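Local coordinates for coenzyme F420-dependent N(5),N(10)-methenyltetrahydromethanopterin reductase-related protein (Desulfurobacterium thermolithotrophum DSM 11699, PDB 6HUZ) that binds the iron-guanylylpyridinol cofactor and, as an [Fe]-hydrogenase paralog, uses tetrahydrofolate derivatives as substrates, at residues A[46-51]-A[69-74]. Residues are numbered along the deposited sequence; the frame is centred on the assembly and turned at random.
Sequences VTLSDP and VKLTTD. With FE9 (iron-guanylyl pyridinol cofactor), chain B.
Four backbone hydrogen bonds join Val46–Asp50 to Lys70–Thr72 in parallel register. Lys70 N donates to Val46 O, Leu48 N to Lys70 O (2.8 Å), Thr72 N to Leu48 O, and Asp50 N to Thr72 O, the last carrying the pairing one residue past strand 45-49.

Side chains divide between the two faces. On one, Leu71 CD2 lies 3.9 Å from Leu48 CB, the two leucines side by side and pointing the same way; Val69 CG1, two residues before Leu71, also touches Leu48 CB. Helices 32-41 and 58-66 pack here. On the other, Thr72 OG1 stands anti to its backbone N (chi1 -177°) and accepts from Asp74 N in an ST turn, while the methyl CG2 sits 3.7 Å from Ser49 CB and 3.8 Å from Thr47 CG2; Thr72 also touches Ala78 of helix 75-79.

The pair supplies both strands of the beta-alpha-beta unit completed by helix 58-66 in a Rossmann-like sheet, and illustrates how a parallel strand end presents backbone and carboxylate groups to a nucleotide. Asp50 probably corresponds to the acidic residue that grips a ribose in many Rossmann dinucleotide-binding proteins.

Asp50 OD2 takes bonds from cofactor O2' at 2.9 Å and O3' at 3.1 Å, and from Phe8 N; OD1 accepts from Asn52 N. An alanine here would probably leave both ribose hydroxyls and those two backbone N-H groups without their carboxylate acceptors. Ser49 O receives a weak bond from guanine N2A, and Pro51 lies over the guanine face, CD 3.3 Å from N3A and CG above C5A and C6A.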
ATOM      1  N   VAL A  46     -16.910  -6.210  37.264  1.00 52.05           N
ATOM      2  CA  VAL A  46     -16.334  -7.038  36.225  1.00 47.50           C
ATOM      3  C   VAL A  46     -16.456  -8.550  36.373  1.00 49.99           C
ATOM      4  O   VAL A  46     -16.209  -9.129  37.437  1.00 48.56           O
ATOM      5  CB  VAL A  46     -14.850  -6.640  36.124  1.00 49.61           C
ATOM      6  CG1 VAL A  46     -14.172  -7.334  34.947  1.00 45.85           C
ATOM      7  CG2 VAL A  46     -14.697  -5.127  35.998  1.00 48.62           C
ATOM      8  N   THR A  47     -16.816  -9.179  35.262  1.00 46.30           N
ATOM      9  CA  THR A  47     -16.938 -10.623  35.134  1.00 47.40           C
ATOM     10  C   THR A  47     -16.025 -11.054  33.994  1.00 47.98           C
ATOM     11  O   THR A  47     -15.971 -10.382  32.952  1.00 46.10           O
ATOM     12  CB  THR A  47     -18.362 -11.027  34.769  1.00 50.69           C
ATOM     13  OG1 THR A  47     -19.249 -10.559  35.779  1.00 50.51           O
ATOM     14  CG2 THR A  47     -18.521 -12.534  34.644  1.00 46.51           C
ATOM     15  N   LEU A  48     -15.317 -12.173  34.182  1.00 45.93           N
ATOM     16  CA  LEU A  48     -14.458 -12.722  33.145  1.00 45.66           C
ATOM     17  C   LEU A  48     -14.942 -14.141  32.936  1.00 46.18           C
ATOM     18  O   LEU A  48     -14.950 -14.960  33.865  1.00 46.45           O
ATOM     19  CB  LEU A  48     -12.964 -12.694  33.467  1.00 46.86           C
ATOM     20  CG  LEU A  48     -12.095 -13.115  32.268  1.00 52.51           C
ATOM     21  CD1 LEU A  48     -10.941 -12.165  32.047  1.00 49.65           C
ATOM     22  CD2 LEU A  48     -11.625 -14.564  32.412  1.00 55.45           C
ATOM     23  N   SER A  49     -15.406 -14.411  31.739  1.00 41.74           N
ATOM     24  CA  SER A  49     -15.915 -15.710  31.377  1.00 43.21           C
ATOM     25  C   SER A  49     -14.916 -16.390  30.460  1.00 45.99           C
ATOM     26  O   SER A  49     -14.458 -15.793  29.483  1.00 45.20           O
ATOM     27  CB  SER A  49     -17.263 -15.582  30.681  1.00 47.70           C
ATOM     28  OG  SER A  49     -17.866 -16.852  30.492  1.00 53.01           O
ATOM     29  N   ASP A  50     -14.565 -17.632  30.779  1.00 43.60           N
ATOM     30  CA  ASP A  50     -13.631 -18.410  29.959  1.00 44.42           C
ATOM     31  C   ASP A  50     -13.870 -19.869  30.288  1.00 47.44           C
ATOM     32  O   ASP A  50     -13.914 -20.225  31.447  1.00 48.68           O
ATOM     33  CB  ASP A  50     -12.171 -18.028  30.218  1.00 45.73           C
ATOM     34  CG  ASP A  50     -11.188 -18.714  29.286  1.00 53.24           C
ATOM     35  OD1 ASP A  50     -11.204 -19.956  29.213  1.00 56.48           O
ATOM     36  OD2 ASP A  50     -10.398 -18.008  28.639  1.00 49.19           O
ATOM     37  N   PRO A  51     -14.020 -20.742  29.292  1.00 48.78           N
ATOM     38  CA  PRO A  51     -14.264 -22.159  29.593  1.00 52.88           C
ATOM     39  C   PRO A  51     -13.126 -22.889  30.288  1.00 55.92           C
ATOM     40  O   PRO A  51     -13.363 -23.925  30.885  1.00 56.71           O
ATOM     41  CB  PRO A  51     -14.510 -22.774  28.201  1.00 52.99           C
ATOM     42  CG  PRO A  51     -13.808 -21.904  27.273  1.00 55.67           C
ATOM     43  CD  PRO A  51     -13.959 -20.506  27.835  1.00 50.99           C
ATOM     44  N   VAL A  69     -12.589  -9.233  40.267  1.00 50.64           N
ATOM     45  CA  VAL A  69     -13.094  -9.884  39.053  1.00 46.88           C
ATOM     46  C   VAL A  69     -13.835 -11.169  39.394  1.00 55.13           C
ATOM     47  O   VAL A  69     -13.308 -12.016  40.109  1.00 51.61           O
ATOM     48  CB  VAL A  69     -11.954 -10.193  38.044  1.00 46.74           C
ATOM     49  CG1 VAL A  69     -12.474 -11.010  36.855  1.00 45.87           C
ATOM     50  CG2 VAL A  69     -11.296  -8.912  37.542  1.00 42.24           C
ATOM     51  N   LYS A  70     -15.038 -11.329  38.850  1.00 53.77           N
ATOM     52  CA  LYS A  70     -15.841 -12.523  39.066  1.00 52.13           C
ATOM     53  C   LYS A  70     -15.481 -13.506  37.966  1.00 51.09           C
ATOM     54  O   LYS A  70     -15.674 -13.202  36.784  1.00 51.63           O
ATOM     55  CB  LYS A  70     -17.332 -12.184  38.996  1.00 56.04           C
ATOM     56  CG  LYS A  70     -17.944 -11.873  40.352  1.00 86.63           C
ATOM     57  CD  LYS A  70     -19.366 -11.316  40.237  1.00105.41           C
ATOM     58  CE  LYS A  70     -20.337 -12.315  39.650  1.00123.12           C
ATOM     59  NZ  LYS A  70     -21.753 -11.928  39.891  1.00132.04           N
ATOM     60  N   LEU A  71     -14.933 -14.674  38.305  1.00 46.54           N
ATOM     61  CA  LEU A  71     -14.578 -15.629  37.244  1.00 48.26           C
ATOM     62  C   LEU A  71     -15.683 -16.646  37.029  1.00 54.44           C
ATOM     63  O   LEU A  71     -16.282 -17.124  38.006  1.00 56.37           O
ATOM     64  CB  LEU A  71     -13.279 -16.381  37.589  1.00 50.92           C
ATOM     65  CG  LEU A  71     -12.046 -15.522  37.777  1.00 56.85           C
ATOM     66  CD1 LEU A  71     -10.876 -16.364  38.228  1.00 58.85           C
ATOM     67  CD2 LEU A  71     -11.687 -14.774  36.480  1.00 51.94           C
ATOM     68  N   THR A  72     -15.923 -17.021  35.766  1.00 49.15           N
ATOM     69  CA  THR A  72     -16.938 -18.023  35.397  1.00 52.85           C
ATOM     70  C   THR A  72     -16.601 -18.720  34.068  1.00 58.26           C
ATOM     71  O   THR A  72     -15.769 -18.221  33.311  1.00 53.03           O
ATOM     72  CB  THR A  72     -18.319 -17.359  35.275  1.00 59.78           C
ATOM     73  OG1 THR A  72     -19.279 -18.378  34.986  1.00 57.63           O
ATOM     74  CG2 THR A  72     -18.361 -16.290  34.178  1.00 53.05           C
ATOM     75  N   THR A  73     -17.248 -19.885  33.797  1.00 55.94           N
ATOM     76  CA  THR A  73     -17.073 -20.647  32.548  1.00 54.80           C
ATOM     77  C   THR A  73     -18.367 -20.568  31.713  1.00 58.95           C
ATOM     78  O   THR A  73     -18.401 -21.065  30.591  1.00 59.18           O
ATOM     79  CB  THR A  73     -16.764 -22.147  32.810  1.00 63.33           C
ATOM     80  OG1 THR A  73     -17.886 -22.765  33.454  1.00 62.31           O
ATOM     81  CG2 THR A  73     -15.495 -22.359  33.631  1.00 63.02           C
ATOM     82  N   ASP A  74     -19.422 -19.947  32.267  1.00 56.10           N
ATOM     83  CA  ASP A  74     -20.735 -19.813  31.635  1.00 55.11           C
ATOM     84  C   ASP A  74     -20.850 -18.478  30.903  1.00 53.58           C
ATOM     85  O   ASP A  74     -21.039 -17.432  31.528  1.00 52.77           O
ATOM     86  CB  ASP A  74     -21.815 -19.934  32.732  1.00 58.46           C
ATOM     87  CG  ASP A  74     -23.222 -20.203  32.235  1.00 70.74           C
ATOM     88  OD1 ASP A  74     -23.512 -19.878  31.059  1.00 68.00           O
ATOM     89  OD2 ASP A  74     -24.041 -20.725  33.028  1.00 79.30           O
TER
HETATM   90  O2  FE9 B 401      -2.377 -11.822  20.726  1.00 34.73           O
HETATM   91 FE   FE9 B 401      -4.031  -9.055  20.649  1.00 38.83          FE
HETATM   92  C1F FE9 B 401      -3.323  -8.890  22.330  1.00 43.65           C
HETATM   93  O1F FE9 B 401      -2.889  -8.784  23.371  1.00 45.55           O
HETATM   94  C2F FE9 B 401      -3.720  -7.264  20.389  1.00 42.29           C
HETATM   95  O2F FE9 B 401      -3.553  -6.155  20.254  1.00 38.49           O
HETATM   96  C8  FE9 B 401      -5.838  -8.760  21.179  1.00 36.75           C
HETATM   97  O18 FE9 B 401      -6.302  -7.646  21.345  1.00 41.07           O
HETATM   98  C7  FE9 B 401      -6.726  -9.976  21.383  1.00 36.62           C
HETATM   99  C6  FE9 B 401      -5.807 -11.164  21.340  1.00 33.09           C
HETATM  100  N1  FE9 B 401      -4.461 -10.927  21.016  1.00 36.67           N
HETATM  101  C5  FE9 B 401      -6.316 -12.509  21.652  1.00 35.77           C
HETATM  102  C5M FE9 B 401      -7.776 -12.701  21.949  1.00 28.74           C
HETATM  103  C4  FE9 B 401      -5.373 -13.638  21.611  1.00 39.15           C
HETATM  104  C3  FE9 B 401      -3.948 -13.382  21.260  1.00 37.50           C
HETATM  105  C3M FE9 B 401      -2.920 -14.484  21.219  1.00 29.52           C
HETATM  106  C2  FE9 B 401      -3.523 -11.961  20.974  1.00 32.60           C
HETATM  107  O3P FE9 B 401      -5.887 -14.881  21.822  1.00 43.88           O
HETATM  108  P1  FE9 B 401      -5.741 -15.686  23.215  1.00 36.62           P
HETATM  109  O1P FE9 B 401      -4.636 -15.133  23.982  1.00 26.09           O
HETATM  110  O2P FE9 B 401      -5.335 -17.204  22.833  1.00 34.30           O
HETATM  111  O5' FE9 B 401      -7.145 -15.538  23.955  1.00 35.40           O
HETATM  112  C5' FE9 B 401      -8.317 -16.206  23.515  1.00 33.42           C
HETATM  113  C4' FE9 B 401      -9.045 -16.664  24.773  1.00 29.23           C
HETATM  114  O4' FE9 B 401     -10.321 -17.187  24.421  1.00 33.96           O
HETATM  115  C1' FE9 B 401     -10.623 -18.237  25.330  1.00 30.10           C
HETATM  116  C2' FE9 B 401      -9.298 -18.947  25.505  1.00 41.09           C
HETATM  117  O2' FE9 B 401      -9.219 -19.763  26.682  1.00 48.18           O
HETATM  118  C3' FE9 B 401      -8.314 -17.782  25.515  1.00 33.67           C
HETATM  119  O3' FE9 B 401      -7.993 -17.340  26.835  1.00 35.22           O
HETATM  120  N9A FE9 B 401     -11.739 -19.045  24.803  1.00 33.44           N
HETATM  121  C4A FE9 B 401     -12.987 -18.761  25.095  1.00 37.87           C
HETATM  122  N3A FE9 B 401     -13.559 -17.844  25.907  1.00 39.37           N
HETATM  123  C2A FE9 B 401     -14.901 -17.847  26.049  1.00 37.18           C
HETATM  124  N2A FE9 B 401     -15.434 -16.887  26.838  1.00 37.80           N
HETATM  125  N1A FE9 B 401     -15.716 -18.728  25.438  1.00 38.06           N
HETATM  126  C6A FE9 B 401     -15.250 -19.718  24.657  1.00 35.53           C
HETATM  127  O6A FE9 B 401     -16.015 -20.513  24.086  1.00 37.70           O
HETATM  128  C5A FE9 B 401     -13.806 -19.777  24.419  1.00 37.77           C
HETATM  129  N7A FE9 B 401     -12.966 -20.555  23.720  1.00 37.73           N
HETATM  130  C8A FE9 B 401     -11.711 -20.096  23.961  1.00 31.54           C
HETATM  131  O   HOH W   1      -2.347  -9.656  19.287  1.00 38.05           O